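Local coordinates for immunogenic protein MPT63/MPB63 (Mycobacterium tuberculosis, PDB 1LMI) that is a major secreted, immunogenic protein of the tubercle bacillus with a beta-sandwich fold, whose molecular function is not established, at residues P42-W48 with D108-P114; S60-V65 with I90-I95; Y3-L9 with E124-E130. All blocks are in the same frame, centred on the assembly; numbering follows the deposited sequence.

Contact 1 of 3, residues P42-W48 with D108-P114; sequences PVAGQVW and DVTGPSP
This is a surface contact at the edge of the four-stranded sheet, where Q46 at the start of strand 46-56 pairs with V109 at the end of strand 100-109 and the loops that continue each strand meet beside them. Q46 and V109 form an antiparallel hydrogen-bonded pair, Q46 N giving to V109 O at 2.9 Å and V109 N to Q46 O at 2.8 Å; V47 and D108 follow as a non-hydrogen-bonded pair. Beyond the strand the pairing passes to a side chain. At chi1 -175° the D108 side chain leaves on the side away from its own N and brings its carboxylate against the backbone amides of A44 and G45: A44 N reaches OD2 at 2.7 Å and G45 N reaches OD1 at 2.8 Å. Each oxygen uses its syn lone pair, and the two successive amides fix the rotation of the carboxylate. On the V109 side, one face of the W48 indole takes two CH-pi contacts: P114 CD sits 3.5 Å from the centroid of the six-membered ring, almost on the normal, while V109 CG2 lies over the five-membered ring, 3.3 Å from W48 CD1. One water joins W48 NE1 to S113 OG. The arrangement is the end of an antiparallel strand pair at a beta-sandwich edge, where an aspartate takes the two amides of the turn leading into the strand.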
loop_
_atom_site.group_PDB
_atom_site.type_symbol
_atom_site.label_atom_id
_atom_site.label_comp_id
_atom_site.label_asym_id
_atom_site.label_seq_id
_atom_site.Cartn_x
_atom_site.Cartn_y
_atom_site.Cartn_z
ATOM N N PRO A 42 -1.566 -19.709 -1.098
ATOM C CA PRO A 42 -2.282 -20.271 -2.263
ATOM C C PRO A 42 -2.570 -19.261 -3.367
ATOM O O PRO A 42 -3.679 -18.822 -3.625
ATOM C CB PRO A 42 -3.585 -20.764 -1.606
ATOM C CG PRO A 42 -3.856 -19.761 -0.533
ATOM C CD PRO A 42 -2.490 -19.433 0.015
ATOM N N VAL A 43 -1.535 -18.876 -4.113
ATOM C CA VAL A 43 -1.629 -17.985 -5.276
ATOM C C VAL A 43 -2.501 -18.524 -6.385
ATOM O O VAL A 43 -2.247 -19.677 -6.823
ATOM C CB VAL A 43 -0.187 -17.804 -5.816
ATOM C CG1 VAL A 43 -0.182 -17.029 -7.137
ATOM C CG2 VAL A 43 0.716 -17.122 -4.797
ATOM N N ALA A 44 -3.483 -17.781 -6.869
ATOM C CA ALA A 44 -4.353 -18.236 -7.939
ATOM C C ALA A 44 -3.957 -17.654 -9.290
ATOM O O ALA A 44 -4.276 -18.217 -10.343
ATOM C CB ALA A 44 -5.819 -17.876 -7.697
ATOM N N GLY A 45 -3.284 -16.512 -9.255
ATOM C CA GLY A 45 -2.949 -15.865 -10.513
ATOM C C GLY A 45 -1.454 -15.581 -10.565
ATOM O O GLY A 45 -0.604 -16.447 -10.334
ATOM N N GLN A 46 -1.161 -14.316 -10.897
ATOM C CA GLN A 46 0.207 -13.849 -10.984
ATOM C C GLN A 46 0.571 -12.924 -9.811
ATOM O O GLN A 46 -0.167 -11.961 -9.614
ATOM C CB GLN A 46 0.368 -13.076 -12.299
ATOM C CG GLN A 46 1.731 -12.399 -12.415
ATOM C CD GLN A 46 2.856 -13.382 -12.601
ATOM O OE1 GLN A 46 2.789 -14.274 -13.456
ATOM N NE2 GLN A 46 3.921 -13.246 -11.833
ATOM N N VAL A 47 1.681 -13.203 -9.151
ATOM C CA VAL A 47 2.037 -12.294 -8.047
ATOM C C VAL A 47 2.522 -10.953 -8.624
ATOM O O VAL A 47 3.339 -10.944 -9.539
ATOM C CB VAL A 47 3.114 -12.852 -7.132
ATOM C CG1 VAL A 47 3.479 -11.859 -6.033
ATOM C CG2 VAL A 47 2.667 -14.183 -6.521
ATOM N N TRP A 48 1.968 -9.878 -8.084
ATOM C CA TRP A 48 2.432 -8.524 -8.390
ATOM C C TRP A 48 3.029 -7.939 -7.114
ATOM O O TRP A 48 2.824 -8.403 -5.985
ATOM C CB TRP A 48 1.297 -7.625 -8.893
ATOM C CG TRP A 48 1.094 -7.810 -10.372
ATOM C CD1 TRP A 48 0.861 -9.008 -10.999
ATOM C CD2 TRP A 48 1.125 -6.787 -11.362
ATOM N NE1 TRP A 48 0.726 -8.776 -12.358
ATOM C CE2 TRP A 48 0.887 -7.424 -12.597
ATOM C CE3 TRP A 48 1.313 -5.382 -11.350
ATOM C CZ2 TRP A 48 0.840 -6.737 -13.796
ATOM C CZ3 TRP A 48 1.265 -4.712 -12.544
ATOM C CH2 TRP A 48 1.030 -5.376 -13.757
ATOM N N ASP A 108 -2.223 -10.815 -5.469
ATOM C CA ASP A 108 -2.428 -11.987 -6.337
ATOM C C ASP A 108 -3.333 -11.577 -7.479
ATOM O O ASP A 108 -4.544 -11.426 -7.325
ATOM C CB ASP A 108 -3.060 -13.112 -5.509
ATOM C CG ASP A 108 -3.215 -14.416 -6.256
ATOM O OD1 ASP A 108 -2.764 -14.462 -7.427
ATOM O OD2 ASP A 108 -3.783 -15.363 -5.653
ATOM N N VAL A 109 -2.757 -11.298 -8.667
ATOM C CA VAL A 109 -3.548 -10.731 -9.742
ATOM C C VAL A 109 -4.186 -11.854 -10.563
ATOM O O VAL A 109 -3.486 -12.602 -11.232
ATOM C CB VAL A 109 -2.673 -9.809 -10.615
ATOM C CG1 VAL A 109 -3.410 -9.363 -11.874
ATOM C CG2 VAL A 109 -2.189 -8.596 -9.812
ATOM N N THR A 110 -5.498 -11.923 -10.448
ATOM C CA THR A 110 -6.233 -12.981 -11.124
ATOM C C THR A 110 -7.033 -12.500 -12.317
ATOM O O THR A 110 -7.730 -13.288 -12.979
ATOM C CB THR A 110 -7.238 -13.609 -10.119
ATOM O OG1 THR A 110 -8.028 -12.547 -9.615
ATOM C CG2 THR A 110 -6.499 -14.304 -8.996
ATOM N N GLY A 111 -7.019 -11.232 -12.650
ATOM C CA GLY A 111 -7.706 -10.688 -13.796
ATOM C C GLY A 111 -6.792 -9.724 -14.562
ATOM O O GLY A 111 -5.581 -9.988 -14.567
ATOM N N PRO A 112 -7.355 -8.704 -15.145
ATOM C CA PRO A 112 -6.540 -7.702 -15.856
ATOM C C PRO A 112 -5.472 -7.122 -14.927
ATOM O O PRO A 112 -5.634 -7.041 -13.694
ATOM C CB PRO A 112 -7.531 -6.617 -16.260
ATOM C CG PRO A 112 -8.857 -7.317 -16.314
ATOM C CD PRO A 112 -8.793 -8.349 -15.221
ATOM N N SER A 113 -4.352 -6.729 -15.532
ATOM C CA SER A 113 -3.260 -6.184 -14.752
ATOM C C SER A 113 -3.583 -4.847 -14.085
ATOM O O SER A 113 -4.167 -3.951 -14.710
ATOM C CB SER A 113 -2.032 -5.991 -15.651
ATOM O OG SER A 113 -1.597 -7.208 -16.243
ATOM N N PRO A 114 -3.161 -4.634 -12.840
ATOM C CA PRO A 114 -3.465 -3.351 -12.212
ATOM C C PRO A 114 -2.526 -2.228 -12.634
ATOM O O PRO A 114 -1.389 -2.489 -13.027
ATOM C CB PRO A 114 -3.205 -3.700 -10.722
ATOM C CG PRO A 114 -2.117 -4.731 -10.737
ATOM C CD PRO A 114 -2.369 -5.542 -11.994
HETATM O O HOH W 1 -0.926 -9.732 -14.924
#

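Contact 2 of 3, residues S60-V65 with I90-I95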
loop_
_atom_site.group_PDB
_atom_site.type_symbol
_atom_site.label_atom_id
_atom_site.label_comp_id
_atom_site.label_asym_id
_atom_site.label_seq_id
_atom_site.Cartn_x
_atom_site.Cartn_y
_atom_site.Cartn_z
ATOM N N SER A 60 4.143 8.901 16.354
ATOM C CA SER A 60 4.563 7.550 16.066
ATOM C C SER A 60 3.490 6.901 15.182
ATOM O O SER A 60 2.321 7.073 15.497
ATOM C CB SER A 60 4.736 6.718 17.340
ATOM O OG SER A 60 3.540 6.739 18.108
ATOM N N VAL A 61 3.915 6.225 14.125
ATOM C CA VAL A 61 3.001 5.613 13.162
ATOM C C VAL A 61 3.243 4.119 13.071
ATOM O O VAL A 61 4.380 3.659 12.959
ATOM C CB VAL A 61 3.231 6.282 11.787
ATOM C CG1 VAL A 61 2.406 5.633 10.695
ATOM C CG2 VAL A 61 2.952 7.780 11.911
ATOM N N THR A 62 2.167 3.343 13.110
ATOM C CA THR A 62 2.132 1.930 12.847
ATOM C C THR A 62 1.447 1.737 11.501
ATOM O O THR A 62 0.249 1.992 11.339
ATOM C CB THR A 62 1.399 1.158 13.951
ATOM O OG1 THR A 62 1.957 1.553 15.218
ATOM C CG2 THR A 62 1.613 -0.339 13.811
ATOM N N PRO A 63 2.168 1.353 10.456
ATOM C CA PRO A 63 1.588 1.423 9.107
ATOM C C PRO A 63 0.479 0.377 8.939
ATOM O O PRO A 63 0.609 -0.765 9.375
ATOM C CB PRO A 63 2.773 1.162 8.192
ATOM C CG PRO A 63 3.766 0.429 9.025
ATOM C CD PRO A 63 3.574 0.892 10.443
ATOM N N ALA A 64 -0.603 0.819 8.311
ATOM C CA ALA A 64 -1.779 -0.055 8.204
ATOM C C ALA A 64 -1.694 -0.801 6.887
ATOM O O ALA A 64 -2.453 -0.543 5.948
ATOM C CB ALA A 64 -3.021 0.806 8.270
ATOM N N VAL A 65 -0.707 -1.697 6.831
ATOM C CA VAL A 65 -0.376 -2.314 5.544
ATOM C C VAL A 65 -1.515 -3.116 4.958
ATOM O O VAL A 65 -1.654 -3.195 3.732
ATOM C CB VAL A 65 0.867 -3.224 5.720
ATOM C CG1 VAL A 65 1.251 -3.896 4.418
ATOM C CG2 VAL A 65 2.036 -2.432 6.301
ATOM N N ILE A 90 7.681 -4.827 3.533
ATOM C CA ILE A 90 7.714 -3.745 4.516
ATOM C C ILE A 90 7.375 -4.278 5.912
ATOM O O ILE A 90 6.552 -5.200 6.069
ATOM C CB ILE A 90 6.755 -2.616 4.110
ATOM C CG1 ILE A 90 6.912 -1.353 4.958
ATOM C CG2 ILE A 90 5.311 -3.116 4.075
ATOM C CD1 ILE A 90 6.235 -0.126 4.357
ATOM N N SER A 91 8.066 -3.690 6.881
ATOM C CA SER A 91 7.850 -4.097 8.275
ATOM C C SER A 91 6.557 -3.528 8.807
ATOM O O SER A 91 6.182 -2.406 8.473
ATOM C CB SER A 91 9.029 -3.611 9.137
ATOM O OG SER A 91 8.805 -3.844 10.530
ATOM N N GLY A 92 5.875 -4.274 9.681
ATOM C CA GLY A 92 4.677 -3.659 10.256
ATOM C C GLY A 92 4.990 -2.957 11.570
ATOM O O GLY A 92 4.046 -2.517 12.245
ATOM N N ALA A 93 6.273 -2.853 11.943
ATOM C CA ALA A 93 6.611 -2.237 13.231
ATOM C C ALA A 93 6.305 -0.746 13.315
ATOM O O ALA A 93 6.345 -0.020 12.316
ATOM C CB ALA A 93 8.099 -2.443 13.521
ATOM N N THR A 94 6.005 -0.284 14.534
ATOM C CA THR A 94 5.754 1.126 14.807
ATOM C C THR A 94 7.032 1.931 14.635
ATOM O O THR A 94 8.112 1.541 15.080
ATOM C CB THR A 94 5.248 1.313 16.254
ATOM O OG1 THR A 94 4.010 0.604 16.385
ATOM C CG2 THR A 94 4.917 2.747 16.602
ATOM N N ILE A 95 6.897 3.079 13.974
ATOM C CA ILE A 95 8.105 3.909 13.782
ATOM C C ILE A 95 7.892 5.269 14.417
ATOM O O ILE A 95 6.833 5.884 14.312
ATOM C CB ILE A 95 8.400 4.106 12.298
ATOM C CG1 ILE A 95 7.208 4.683 11.559
ATOM C CG2 ILE A 95 8.875 2.789 11.692
ATOM C CD1 ILE A 95 7.573 5.328 10.224
HETATM O O HOH W 2 1.597 -2.616 11.055
#
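Two backbone bonds between V61 and I95 hold these loop segments together: V61 N gives to I95 O at 2.9 Å, and I95 N returns the bond to V61 O at 2.8 Å. The pair is a single antiparallel bridge, flanked by CA-H...O contacts from S60 CA to I95 O and from T94 CA to V61 O.

Among the polar side chains, T62 OG1 and T94 OG1 share a short hydrogen bond of 2.5 Å. Both hydroxyls stand anti to their own carbonyl carbons (chi1 -51° and -62°), which turns them to each other on the exposed side of the bridge, and T62 CG2 rests near G92 O. Further along, where the two segments draw apart, one water donates to P63 O and to G92 O, each at 2.7 Å. S91 OG accepts from A93 N, an ST turn that bends the 90-95 loop here.

The buried P63 ring puts CD against the carbonyl oxygen of A93, at 3.5 Å. The apolar contacts are V65 CG2 with I90 CG2 at 4.0 Å, branch methyl against branch methyl, and the looser V61 CB with I95 CG1. V61 and P63 also rest on V54 of strand 46-56, and V65 and I90 both touch I105 of strand 100-109. The arrangement is an isolated beta bridge between two long connecting loops, laid against the four-stranded sheet of a beta-sandwich.

Contact 3 of 3, residues Y3-L9 with E124-E130; sequences YPITGKL and EDLLIWE
Y3 and L126 both set CG anti to the carbonyl carbon (chi1 -76° and -67°), and these turns bring L126 CD2 over the centre of the tyrosine ring, 3.9 Å from its centroid and close to the normal. The cis peptide bond before P4 comes next; the proline ring runs alongside the D125 side chain, with P4 CG 3.4 Å from D125 CB and 3.7 Å from I128 CD1. A water joins Y3 O to E124 OE1, an oxygen that also bonds S1, while the D125 carboxylate is turned to a salt bridge with R71.

From I5 on, the two strands run parallel, the axes of these short segments 23° apart. I5 N, I128 N, G7 N, E130 N and L9 N bond in turn to L126 O, I5 O, I128 O, G7 O and E130 O, the alternation of a parallel strand pair that sets strand 5-8 at the edge of the otherwise antiparallel five-stranded sheet. On the other side of strand 125-130, L126 and L127 are both set opposite M119 of strand 116-120, a classic beta bulge.

I5 CB meets L127 CD2 at 3.8 Å on the face shared with W129. On the T6 and I128 side, T6 CG2 packs 3.6 Å from E130 CD, the two side chains roughly perpendicular. K8 O lies at the edge of the W129 indole, in its plane and 3.5 Å from CD1, and L9 CD2 reaches W129 CB at 3.7 Å.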
loop_
_atom_site.group_PDB
_atom_site.type_symbol
_atom_site.label_atom_id
_atom_site.label_comp_id
_atom_site.label_asym_id
_atom_site.label_seq_id
_atom_site.Cartn_x
_atom_site.Cartn_y
_atom_site.Cartn_z
ATOM N N TYR A 3 -12.202 12.600 1.206
ATOM C CA TYR A 3 -11.321 11.545 0.717
ATOM C C TYR A 3 -11.902 10.908 -0.556
ATOM O O TYR A 3 -13.115 10.945 -0.738
ATOM C CB TYR A 3 -11.140 10.505 1.798
ATOM C CG TYR A 3 -10.196 10.932 2.895
ATOM C CD1 TYR A 3 -10.644 11.189 4.171
ATOM C CD2 TYR A 3 -8.827 11.062 2.648
ATOM C CE1 TYR A 3 -9.800 11.576 5.196
ATOM C CE2 TYR A 3 -7.973 11.444 3.662
ATOM C CZ TYR A 3 -8.446 11.702 4.925
ATOM O OH TYR A 3 -7.555 12.085 5.913
ATOM N N PRO A 4 -11.009 10.367 -1.288
ATOM C CA PRO A 4 -9.608 10.118 -1.183
ATOM C C PRO A 4 -8.741 11.247 -1.770
ATOM O O PRO A 4 -9.229 12.015 -2.578
ATOM C CB PRO A 4 -9.311 8.836 -1.976
ATOM C CG PRO A 4 -10.633 8.427 -2.535
ATOM C CD PRO A 4 -11.101 9.592 -3.338
ATOM N N ILE A 5 -7.496 11.215 -1.330
ATOM C CA ILE A 5 -6.396 12.015 -1.840
ATOM C C ILE A 5 -5.740 11.181 -2.950
ATOM O O ILE A 5 -5.370 10.041 -2.676
ATOM C CB ILE A 5 -5.412 12.399 -0.729
ATOM C CG1 ILE A 5 -6.103 13.250 0.344
ATOM C CG2 ILE A 5 -4.178 13.074 -1.298
ATOM C CD1 ILE A 5 -5.331 13.598 1.567
ATOM N N THR A 6 -5.652 11.720 -4.145
ATOM C CA THR A 6 -5.168 11.015 -5.314
ATOM C C THR A 6 -3.906 11.680 -5.818
ATOM O O THR A 6 -3.836 12.918 -5.860
ATOM C CB THR A 6 -6.215 11.003 -6.449
ATOM O OG1 THR A 6 -7.401 10.382 -5.947
ATOM C CG2 THR A 6 -5.777 10.204 -7.662
ATOM N N GLY A 7 -2.953 10.850 -6.221
ATOM C CA GLY A 7 -1.789 11.401 -6.910
ATOM C C GLY A 7 -1.149 10.342 -7.773
ATOM O O GLY A 7 -1.818 9.376 -8.145
ATOM N N LYS A 8 0.111 10.482 -8.105
ATOM C CA LYS A 8 0.810 9.641 -9.055
ATOM C C LYS A 8 1.651 8.577 -8.367
ATOM O O LYS A 8 2.263 8.870 -7.341
ATOM C CB LYS A 8 1.747 10.506 -9.923
ATOM C CG LYS A 8 0.967 11.300 -10.957
ATOM C CD LYS A 8 0.167 12.445 -10.365
ATOM C CE LYS A 8 0.969 13.733 -10.306
ATOM N NZ LYS A 8 0.408 14.824 -11.150
ATOM N N LEU A 9 1.670 7.383 -8.949
ATOM C CA LEU A 9 2.710 6.425 -8.579
ATOM C C LEU A 9 4.062 7.106 -8.641
ATOM O O LEU A 9 4.312 7.819 -9.633
ATOM C CB LEU A 9 2.664 5.214 -9.515
ATOM C CG LEU A 9 1.455 4.299 -9.273
ATOM C CD1 LEU A 9 1.100 3.540 -10.537
ATOM C CD2 LEU A 9 1.723 3.364 -8.100
ATOM N N GLU A 124 -13.737 3.751 3.689
ATOM C CA GLU A 124 -13.660 4.507 2.456
ATOM C C GLU A 124 -12.240 4.445 1.880
ATOM O O GLU A 124 -11.362 3.992 2.597
ATOM C CB GLU A 124 -13.973 5.988 2.702
ATOM C CG GLU A 124 -12.958 6.678 3.597
ATOM C CD GLU A 124 -13.451 8.016 4.131
ATOM O OE1 GLU A 124 -13.964 8.819 3.331
ATOM O OE2 GLU A 124 -13.295 8.219 5.366
ATOM N N ASP A 125 -12.061 4.894 0.653
ATOM C CA ASP A 125 -10.752 5.061 0.030
ATOM C C ASP A 125 -10.086 6.310 0.645
ATOM O O ASP A 125 -10.718 7.379 0.738
ATOM C CB ASP A 125 -10.797 5.254 -1.468
ATOM C CG ASP A 125 -11.106 3.998 -2.260
ATOM O OD1 ASP A 125 -11.037 2.898 -1.681
ATOM O OD2 ASP A 125 -11.463 4.145 -3.455
ATOM N N LEU A 126 -8.852 6.181 1.082
ATOM C CA LEU A 126 -8.111 7.278 1.703
ATOM C C LEU A 126 -7.077 7.867 0.752
ATOM O O LEU A 126 -7.027 9.092 0.585
ATOM C CB LEU A 126 -7.402 6.783 2.974
ATOM C CG LEU A 126 -8.328 6.381 4.128
ATOM C CD1 LEU A 126 -7.495 5.867 5.282
ATOM C CD2 LEU A 126 -9.240 7.524 4.570
ATOM N N LEU A 127 -6.269 7.013 0.148
ATOM C CA LEU A 127 -5.146 7.442 -0.702
ATOM C C LEU A 127 -5.106 6.577 -1.961
ATOM O O LEU A 127 -5.271 5.350 -1.863
ATOM C CB LEU A 127 -3.809 7.310 0.002
ATOM C CG LEU A 127 -3.566 8.059 1.301
ATOM C CD1 LEU A 127 -2.239 7.679 1.954
ATOM C CD2 LEU A 127 -3.568 9.552 1.007
ATOM N N ILE A 128 -4.890 7.217 -3.111
ATOM C CA ILE A 128 -4.842 6.494 -4.375
ATOM C C ILE A 128 -3.647 6.965 -5.191
ATOM O O ILE A 128 -3.495 8.187 -5.304
ATOM C CB ILE A 128 -6.151 6.744 -5.154
ATOM C CG1 ILE A 128 -7.371 6.282 -4.341
ATOM C CG2 ILE A 128 -6.025 6.074 -6.512
ATOM C CD1 ILE A 128 -8.676 6.612 -5.034
ATOM N N TRP A 129 -2.864 6.066 -5.737
ATOM C CA TRP A 129 -1.726 6.313 -6.613
ATOM C C TRP A 129 -2.032 5.762 -8.006
ATOM O O TRP A 129 -2.345 4.576 -8.108
ATOM C CB TRP A 129 -0.425 5.688 -6.125
ATOM C CG TRP A 129 0.043 6.165 -4.778
ATOM C CD1 TRP A 129 1.032 7.105 -4.589
ATOM C CD2 TRP A 129 -0.405 5.776 -3.486
ATOM N NE1 TRP A 129 1.205 7.313 -3.232
ATOM C CE2 TRP A 129 0.332 6.500 -2.543
ATOM C CE3 TRP A 129 -1.378 4.871 -3.029
ATOM C CZ2 TRP A 129 0.143 6.353 -1.177
ATOM C CZ3 TRP A 129 -1.570 4.724 -1.658
ATOM C CH2 TRP A 129 -0.808 5.469 -0.744
ATOM N N GLU A 130 -1.977 6.622 -9.016
ATOM C CA GLU A 130 -2.351 6.235 -10.375
ATOM C C GLU A 130 -1.269 6.612 -11.365
ATOM O O GLU A 130 -0.334 7.342 -11.023
ATOM C CB GLU A 130 -3.668 6.900 -10.764
ATOM C CG GLU A 130 -3.625 8.394 -10.890
ATOM C CD GLU A 130 -4.975 9.080 -11.040
ATOM O OE1 GLU A 130 -6.005 8.391 -10.922
ATOM O OE2 GLU A 130 -4.958 10.313 -11.267
HETATM O O HOH W 3 -14.428 8.870 0.428
#

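How the contacts relate
The chain enters through contact 3, where residues 3-9 wait for 124-130, so this pairing brings the two ends together and spans almost the whole protein. After strands 12-17 and 22-33, residues 42-48 open the loop that contact 1 closes at 108-114, a loop that lies wholly within that of contact 3. Contact 2, between 60-65 and 90-95, closes the shortest loop, inside both; none cross. Contact 3 belongs to the five-stranded sheet, but its L127 and W129 pack on W26 of the four-stranded one. Contact 1 edges the four-stranded sheet, and its V109 and T110 touch Y78 of the other. Contact 2 joins loops lying against the four-stranded sheet, its centre about 25 Å from that of contact 1.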